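Local atomic coordinates of cytochrome P450 268A2 Cyp268A2 (Mycobacterium marinum, PDB entry 6BLD), a protein that belongs to the cytochrome P450 family of haem proteins and binds a protoporphyrin IX haem in a buried pocket. Residues Thr268-Phe279 with Glu300-Val308. Sequence-based numbering, arbitrary orientation.
With HEM (protoporphyrin IX containing Fe), chain B.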
ATOM      1  N   THR A 268       7.996   0.957  -2.292  1.00 15.96           N
ATOM      2  CA  THR A 268       8.226   1.406  -3.662  1.00 16.54           C
ATOM      3  C   THR A 268       9.626   1.983  -3.834  1.00 17.08           C
ATOM      4  O   THR A 268      10.239   1.820  -4.895  1.00 17.51           O
ATOM      5  CB  THR A 268       7.168   2.437  -4.065  1.00 16.83           C
ATOM      6  OG1 THR A 268       5.860   1.897  -3.835  1.00 16.96           O
ATOM      7  CG2 THR A 268       7.301   2.800  -5.537  1.00 17.09           C
ATOM      8  N   ILE A 269      10.156   2.643  -2.801  1.00 17.52           N
ATOM      9  CA  ILE A 269      11.514   3.173  -2.882  1.00 18.37           C
ATOM     10  C   ILE A 269      12.529   2.036  -2.920  1.00 18.67           C
ATOM     11  O   ILE A 269      13.481   2.062  -3.712  1.00 19.41           O
ATOM     12  CB  ILE A 269      11.779   4.139  -1.711  1.00 18.53           C
ATOM     13  CG1 ILE A 269      10.929   5.404  -1.862  1.00 18.36           C
ATOM     14  CG2 ILE A 269      13.257   4.497  -1.636  1.00 17.75           C
ATOM     15  CD1 ILE A 269      10.799   6.215  -0.586  1.00 17.06           C
ATOM     16  N   SER A 270      12.341   1.017  -2.078  1.00 17.93           N
ATOM     17  CA  SER A 270      13.251  -0.126  -2.077  1.00 18.71           C
ATOM     18  C   SER A 270      13.166  -0.897  -3.389  1.00 18.55           C
ATOM     19  O   SER A 270      14.194  -1.242  -3.986  1.00 18.78           O
ATOM     20  CB  SER A 270      12.943  -1.044  -0.895  1.00 18.82           C
ATOM     21  OG  SER A 270      13.199  -0.390   0.334  1.00 19.48           O
ATOM     22  N   HIS A 271      11.946  -1.188  -3.849  1.00 18.27           N
ATOM     23  CA  HIS A 271      11.787  -1.864  -5.134  1.00 18.84           C
ATOM     24  C   HIS A 271      12.335  -1.019  -6.276  1.00 18.93           C
ATOM     25  O   HIS A 271      12.840  -1.565  -7.265  1.00 19.17           O
ATOM     26  CB  HIS A 271      10.313  -2.193  -5.382  1.00 18.82           C
ATOM     27  CG  HIS A 271       9.768  -3.263  -4.486  1.00 19.44           C
ATOM     28  ND1 HIS A 271      10.320  -4.523  -4.408  1.00 19.99           N
ATOM     29  CD2 HIS A 271       8.713  -3.263  -3.638  1.00 19.27           C
ATOM     30  CE1 HIS A 271       9.634  -5.250  -3.545  1.00 19.84           C
ATOM     31  NE2 HIS A 271       8.653  -4.509  -3.063  1.00 19.31           N
ATOM     32  N   GLY A 272      12.254   0.308  -6.157  1.00 19.29           N
ATOM     33  CA  GLY A 272      12.719   1.168  -7.233  1.00 20.03           C
ATOM     34  C   GLY A 272      14.227   1.156  -7.390  1.00 21.23           C
ATOM     35  O   GLY A 272      14.742   1.118  -8.511  1.00 18.66           O
ATOM     36  N   LEU A 273      14.957   1.194  -6.272  1.00 21.32           N
ATOM     37  CA  LEU A 273      16.414   1.159  -6.344  1.00 21.94           C
ATOM     38  C   LEU A 273      16.900  -0.154  -6.943  1.00 22.44           C
ATOM     39  O   LEU A 273      17.842  -0.170  -7.745  1.00 22.49           O
ATOM     40  CB  LEU A 273      17.018   1.373  -4.957  1.00 21.76           C
ATOM     41  CG  LEU A 273      18.547   1.412  -4.901  1.00 22.70           C
ATOM     42  CD1 LEU A 273      19.072   2.722  -5.472  1.00 22.97           C
ATOM     43  CD2 LEU A 273      19.046   1.203  -3.479  1.00 22.89           C
ATOM     44  N   LYS A 274      16.265  -1.267  -6.566  1.00 22.31           N
ATOM     45  CA  LYS A 274      16.628  -2.559  -7.140  1.00 22.98           C
ATOM     46  C   LYS A 274      16.294  -2.615  -8.626  1.00 22.70           C
ATOM     47  O   LYS A 274      17.049  -3.194  -9.415  1.00 23.37           O
ATOM     48  CB  LYS A 274      15.920  -3.683  -6.383  1.00 22.98           C
ATOM     49  CG  LYS A 274      16.176  -5.074  -6.943  1.00 23.92           C
ATOM     50  CD  LYS A 274      17.652  -5.436  -6.873  1.00 25.95           C
ATOM     51  CE  LYS A 274      17.870  -6.910  -7.168  1.00 27.35           C
ATOM     52  NZ  LYS A 274      16.680  -7.725  -6.793  1.00 27.58           N
ATOM     53  N   ALA A 275      15.169  -2.015  -9.026  1.00 22.22           N
ATOM     54  CA  ALA A 275      14.807  -1.983 -10.440  1.00 22.27           C
ATOM     55  C   ALA A 275      15.803  -1.159 -11.247  1.00 23.04           C
ATOM     56  O   ALA A 275      16.171  -1.541 -12.364  1.00 23.36           O
ATOM     57  CB  ALA A 275      13.392  -1.432 -10.608  1.00 21.58           C
ATOM     58  N   LEU A 276      16.245  -0.023 -10.702  1.00 23.27           N
ATOM     59  CA  LEU A 276      17.270   0.767 -11.375  1.00 24.21           C
ATOM     60  C   LEU A 276      18.587   0.007 -11.467  1.00 24.97           C
ATOM     61  O   LEU A 276      19.330   0.171 -12.442  1.00 26.02           O
ATOM     62  CB  LEU A 276      17.471   2.097 -10.650  1.00 24.40           C
ATOM     63  CG  LEU A 276      16.294   3.075 -10.680  1.00 24.09           C
ATOM     64  CD1 LEU A 276      16.647   4.359  -9.948  1.00 24.37           C
ATOM     65  CD2 LEU A 276      15.870   3.368 -12.112  1.00 24.34           C
ATOM     66  N   THR A 277      18.890  -0.828 -10.470  1.00 24.69           N
ATOM     67  CA  THR A 277      20.104  -1.636 -10.522  1.00 25.91           C
ATOM     68  C   THR A 277      19.976  -2.755 -11.547  1.00 25.97           C
ATOM     69  O   THR A 277      20.933  -3.057 -12.271  1.00 26.84           O
ATOM     70  CB  THR A 277      20.412  -2.211  -9.137  1.00 26.52           C
ATOM     71  OG1 THR A 277      20.583  -1.142  -8.200  1.00 26.99           O
ATOM     72  CG2 THR A 277      21.678  -3.055  -9.173  1.00 27.55           C
ATOM     73  N   ASP A 278      18.800  -3.381 -11.626  1.00 25.21           N
ATOM     74  CA  ASP A 278      18.586  -4.480 -12.558  1.00 25.24           C
ATOM     75  C   ASP A 278      18.446  -4.012 -13.999  1.00 25.04           C
ATOM     76  O   ASP A 278      18.603  -4.823 -14.918  1.00 26.18           O
ATOM     77  CB  ASP A 278      17.343  -5.276 -12.152  1.00 24.69           C
ATOM     78  CG  ASP A 278      17.505  -5.973 -10.815  1.00 24.89           C
ATOM     79  OD1 ASP A 278      18.659  -6.138 -10.368  1.00 25.66           O
ATOM     80  OD2 ASP A 278      16.480  -6.355 -10.212  1.00 24.34           O
ATOM     81  N   PHE A 279      18.155  -2.731 -14.221  1.00 24.24           N
ATOM     82  CA  PHE A 279      18.000  -2.172 -15.565  1.00 24.52           C
ATOM     83  C   PHE A 279      18.830  -0.899 -15.662  1.00 25.12           C
ATOM     84  O   PHE A 279      18.289   0.215 -15.618  1.00 25.33           O
ATOM     85  CB  PHE A 279      16.529  -1.898 -15.883  1.00 23.77           C
ATOM     86  CG  PHE A 279      15.677  -3.136 -15.922  1.00 23.37           C
ATOM     87  CD1 PHE A 279      15.120  -3.647 -14.761  1.00 22.72           C
ATOM     88  CD2 PHE A 279      15.432  -3.787 -17.120  1.00 23.72           C
ATOM     89  CE1 PHE A 279      14.337  -4.785 -14.794  1.00 22.22           C
ATOM     90  CE2 PHE A 279      14.649  -4.925 -17.159  1.00 23.16           C
ATOM     91  CZ  PHE A 279      14.101  -5.424 -15.994  1.00 22.43           C
ATOM     92  N   GLU A 300       5.970   3.928 -13.685  1.00 17.78           N
ATOM     93  CA  GLU A 300       6.424   2.562 -13.918  1.00 17.76           C
ATOM     94  C   GLU A 300       7.073   1.963 -12.677  1.00 17.57           C
ATOM     95  O   GLU A 300       6.937   0.761 -12.429  1.00 17.55           O
ATOM     96  CB  GLU A 300       7.385   2.524 -15.108  1.00 17.93           C
ATOM     97  CG  GLU A 300       8.016   1.160 -15.346  1.00 17.97           C
ATOM     98  CD  GLU A 300       7.162   0.260 -16.225  1.00 17.97           C
ATOM     99  OE1 GLU A 300       7.660  -0.799 -16.664  1.00 18.12           O
ATOM    100  OE2 GLU A 300       5.990   0.606 -16.476  1.00 17.99           O
ATOM    101  N   LEU A 301       7.748   2.782 -11.869  1.00 17.29           N
ATOM    102  CA  LEU A 301       8.299   2.284 -10.612  1.00 16.97           C
ATOM    103  C   LEU A 301       7.190   1.830  -9.672  1.00 15.75           C
ATOM    104  O   LEU A 301       7.359   0.866  -8.918  1.00 15.49           O
ATOM    105  CB  LEU A 301       9.153   3.363  -9.948  1.00 16.75           C
ATOM    106  CG  LEU A 301      10.515   3.630 -10.589  1.00 18.41           C
ATOM    107  CD1 LEU A 301      11.239   4.745  -9.856  1.00 17.86           C
ATOM    108  CD2 LEU A 301      11.356   2.365 -10.611  1.00 18.33           C
ATOM    109  N   VAL A 302       6.051   2.524  -9.695  1.00 15.52           N
ATOM    110  CA  VAL A 302       4.892   2.094  -8.919  1.00 17.34           C
ATOM    111  C   VAL A 302       4.313   0.810  -9.494  1.00 17.46           C
ATOM    112  O   VAL A 302       3.970  -0.119  -8.756  1.00 16.88           O
ATOM    113  CB  VAL A 302       3.840   3.217  -8.870  1.00 17.06           C
ATOM    114  CG1 VAL A 302       2.515   2.683  -8.355  1.00 14.41           C
ATOM    115  CG2 VAL A 302       4.320   4.369  -8.019  1.00 15.08           C
ATOM    116  N   ARG A 303       4.191   0.748 -10.820  1.00 18.11           N
ATOM    117  CA  ARG A 303       3.764  -0.485 -11.472  1.00 17.76           C
ATOM    118  C   ARG A 303       4.705  -1.638 -11.148  1.00 17.14           C
ATOM    119  O   ARG A 303       4.260  -2.762 -10.874  1.00 14.93           O
ATOM    120  CB  ARG A 303       3.690  -0.281 -12.992  1.00 18.18           C
ATOM    121  CG  ARG A 303       3.320  -1.540 -13.767  1.00 18.57           C
ATOM    122  CD  ARG A 303       3.666  -1.438 -15.259  1.00 18.81           C
ATOM    123  NE  ARG A 303       5.017  -1.916 -15.553  1.00 18.86           N
ATOM    124  CZ  ARG A 303       5.417  -3.184 -15.465  1.00 18.26           C
ATOM    125  NH1 ARG A 303       4.567  -4.140 -15.108  1.00 17.43           N
ATOM    126  NH2 ARG A 303       6.674  -3.500 -15.750  1.00 18.14           N
ATOM    127  N   TRP A 304       6.011  -1.374 -11.193  1.00 16.86           N
ATOM    128  CA  TRP A 304       6.999  -2.409 -10.915  1.00 17.29           C
ATOM    129  C   TRP A 304       6.919  -2.878  -9.469  1.00 16.76           C
ATOM    130  O   TRP A 304       7.035  -4.079  -9.194  1.00 16.81           O
ATOM    131  CB  TRP A 304       8.401  -1.888 -11.232  1.00 17.91           C
ATOM    132  CG  TRP A 304       9.457  -2.952 -11.231  1.00 18.76           C
ATOM    133  CD1 TRP A 304      10.301  -3.269 -10.207  1.00 19.38           C
ATOM    134  CD2 TRP A 304       9.783  -3.838 -12.310  1.00 19.59           C
ATOM    135  NE1 TRP A 304      11.133  -4.298 -10.580  1.00 20.46           N
ATOM    136  CE2 TRP A 304      10.836  -4.665 -11.865  1.00 20.41           C
ATOM    137  CE3 TRP A 304       9.289  -4.013 -13.606  1.00 19.90           C
ATOM    138  CZ2 TRP A 304      11.401  -5.650 -12.671  1.00 21.04           C
ATOM    139  CZ3 TRP A 304       9.853  -4.993 -14.404  1.00 21.05           C
ATOM    140  CH2 TRP A 304      10.898  -5.798 -13.933  1.00 21.52           C
ATOM    141  N   ALA A 305       6.717  -1.954  -8.529  1.00 16.11           N
ATOM    142  CA  ALA A 305       6.671  -2.337  -7.122  1.00 16.16           C
ATOM    143  C   ALA A 305       5.354  -3.017  -6.778  1.00 16.55           C
ATOM    144  O   ALA A 305       5.342  -4.111  -6.199  1.00 17.48           O
ATOM    145  CB  ALA A 305       6.893  -1.110  -6.237  1.00 15.91           C
ATOM    146  N   THR A 306       4.231  -2.390  -7.148  1.00 15.95           N
ATOM    147  CA  THR A 306       2.896  -2.787  -6.710  1.00 15.70           C
ATOM    148  C   THR A 306       2.940  -3.143  -5.226  1.00 15.60           C
ATOM    149  O   THR A 306       2.743  -4.309  -4.859  1.00 15.53           O
ATOM    150  CB  THR A 306       2.369  -3.953  -7.553  1.00 16.33           C
ATOM    151  OG1 THR A 306       2.574  -3.666  -8.941  1.00 17.54           O
ATOM    152  CG2 THR A 306       0.880  -4.163  -7.315  1.00 15.66           C
ATOM    153  N   PRO A 307       3.219  -2.175  -4.346  1.00 15.25           N
ATOM    154  CA  PRO A 307       3.389  -2.511  -2.924  1.00 14.78           C
ATOM    155  C   PRO A 307       2.136  -3.075  -2.287  1.00 14.33           C
ATOM    156  O   PRO A 307       2.239  -3.881  -1.357  1.00 14.42           O
ATOM    157  CB  PRO A 307       3.794  -1.173  -2.291  1.00 14.66           C
ATOM    158  CG  PRO A 307       3.241  -0.149  -3.197  1.00 14.78           C
ATOM    159  CD  PRO A 307       3.326  -0.725  -4.584  1.00 15.10           C
ATOM    160  N   VAL A 308       0.958  -2.674  -2.752  1.00 14.11           N
ATOM    161  CA  VAL A 308      -0.295  -3.277  -2.316  1.00 13.94           C
ATOM    162  C   VAL A 308      -0.638  -4.374  -3.315  1.00 13.68           C
ATOM    163  O   VAL A 308      -0.974  -4.094  -4.469  1.00 13.47           O
ATOM    164  CB  VAL A 308      -1.419  -2.239  -2.213  1.00 14.18           C
ATOM    165  CG1 VAL A 308      -2.676  -2.880  -1.646  1.00 14.41           C
ATOM    166  CG2 VAL A 308      -0.978  -1.066  -1.355  1.00 13.98           C
TER
HETATM  167  CHA HEM B 501      -5.956   3.891  -0.620  1.00 15.32           C
HETATM  168  CHB HEM B 501      -3.272   7.042   1.917  1.00 17.85           C
HETATM  169  CHC HEM B 501       0.575   6.003  -0.860  1.00 18.15           C
HETATM  170  CHD HEM B 501      -1.914   2.276  -2.751  1.00 16.18           C
HETATM  171  C1A HEM B 501      -5.574   4.841   0.304  1.00 15.96           C
HETATM  172  C2A HEM B 501      -6.420   5.449   1.313  1.00 15.91           C
HETATM  173  C3A HEM B 501      -5.682   6.317   2.008  1.00 16.82           C
HETATM  174  C4A HEM B 501      -4.336   6.292   1.473  1.00 17.04           C
HETATM  175  CMA HEM B 501      -6.176   7.194   3.180  1.00 16.78           C
HETATM  176  CAA HEM B 501      -7.918   5.151   1.532  1.00 15.36           C
HETATM  177  CBA HEM B 501      -8.728   5.977   0.537  1.00 14.90           C
HETATM  178  CGA HEM B 501     -10.179   5.577   0.591  1.00 14.65           C
HETATM  179  O1A HEM B 501     -11.037   6.365   0.114  1.00 14.60           O
HETATM  180  O2A HEM B 501     -10.481   4.474   1.117  1.00 14.41           O
HETATM  181  C1B HEM B 501      -2.018   7.087   1.349  1.00 18.06           C
HETATM  182  C2B HEM B 501      -0.974   8.030   1.682  1.00 18.76           C
HETATM  183  C3B HEM B 501       0.091   7.766   0.928  1.00 19.08           C
HETATM  184  C4B HEM B 501      -0.230   6.626   0.077  1.00 18.16           C
HETATM  185  CMB HEM B 501      -1.070   9.162   2.728  1.00 18.98           C
HETATM  186  CAB HEM B 501       1.399   8.586   1.024  1.00 20.16           C
HETATM  187  CBB HEM B 501       2.430   8.408   0.198  1.00 20.97           C
HETATM  188  C1C HEM B 501       0.235   4.902  -1.624  1.00 17.57           C
HETATM  189  C2C HEM B 501       1.070   4.255  -2.620  1.00 17.80           C
HETATM  190  C3C HEM B 501       0.375   3.220  -3.131  1.00 17.49           C
HETATM  191  C4C HEM B 501      -0.918   3.191  -2.487  1.00 16.79           C
HETATM  192  CMC HEM B 501       2.506   4.717  -2.965  1.00 17.95           C
HETATM  193  CAC HEM B 501       0.761   2.197  -4.225  1.00 17.88           C
HETATM  194  CBC HEM B 501       1.833   2.320  -5.012  1.00 19.27           C
HETATM  195  C1D HEM B 501      -3.230   2.387  -2.362  1.00 15.61           C
HETATM  196  C2D HEM B 501      -4.317   1.514  -2.751  1.00 14.45           C
HETATM  197  C3D HEM B 501      -5.435   1.954  -2.164  1.00 14.23           C
HETATM  198  C4D HEM B 501      -5.096   3.129  -1.381  1.00 15.10           C
HETATM  199  CMD HEM B 501      -4.185   0.288  -3.682  1.00 13.82           C
HETATM  200  CAD HEM B 501      -6.844   1.332  -2.299  1.00 13.19           C
HETATM  201  CBD HEM B 501      -7.454   1.763  -3.630  1.00 13.27           C
HETATM  202  CGD HEM B 501      -8.809   1.133  -3.828  1.00 14.07           C
HETATM  203  O1D HEM B 501      -9.417   1.351  -4.909  1.00 15.33           O
HETATM  204  O2D HEM B 501      -9.282   0.411  -2.914  1.00 12.84           O
HETATM  205  NA  HEM B 501      -4.307   5.380   0.433  1.00 17.15           N
HETATM  206  NB  HEM B 501      -1.529   6.245   0.367  1.00 18.41           N
HETATM  207  NC  HEM B 501      -0.969   4.226  -1.573  1.00 17.67           N
HETATM  208  ND  HEM B 501      -3.742   3.360  -1.528  1.00 16.35           N
HETATM  209 FE   HEM B 501      -2.696   4.946  -0.757  1.00 17.15          FE
HETATM  210  O   HOH W   1       9.557   0.576  -7.589  1.00 19.54           O
HETATM  211  O   HOH W   2      13.043  -4.355  -8.007  1.00 26.60           O
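At the wall of the haem pocket, to which V302 and P307 belong, helix 247-278 and the K helix (290-305) of the P450 fold cross nearly at right angles, 101° between the local axes, with A305 CB lying 3.8 Å from T268 CA and 3.7 Å from H271 CB. G272 brings its bare CA within 3.8 Å of L301 CD2. No direct hydrogen bond spans the crossing; two waters do that work. Water 1 donates to T268 O and, at 2.6 Å, to L301 O, while water 2 donates to H271 O and accepts from W304 NE1 in the plane of the indole. Each of the three carbonyls also accepts its own helix bond, so the waters are second partners. The K helix also carries the family's ExxR motif: R303 forms a salt bridge with E300, which forms another with R356; neither E300 nor R303 touches 268-279. With CG anti to the backbone N (chi1 -169°), W304 lays its indole against A275, whose CB sits over one face, 3.6 Å from CD1. Further along, F279 presents its edge to the six-membered ring in an offset edge-to-face pair, planes at 83°. T268 OG1, hydrogen-bonded to T264 O, touches P307 CG at 3.4 Å; that CG lies 3.4 Å from haem CBC.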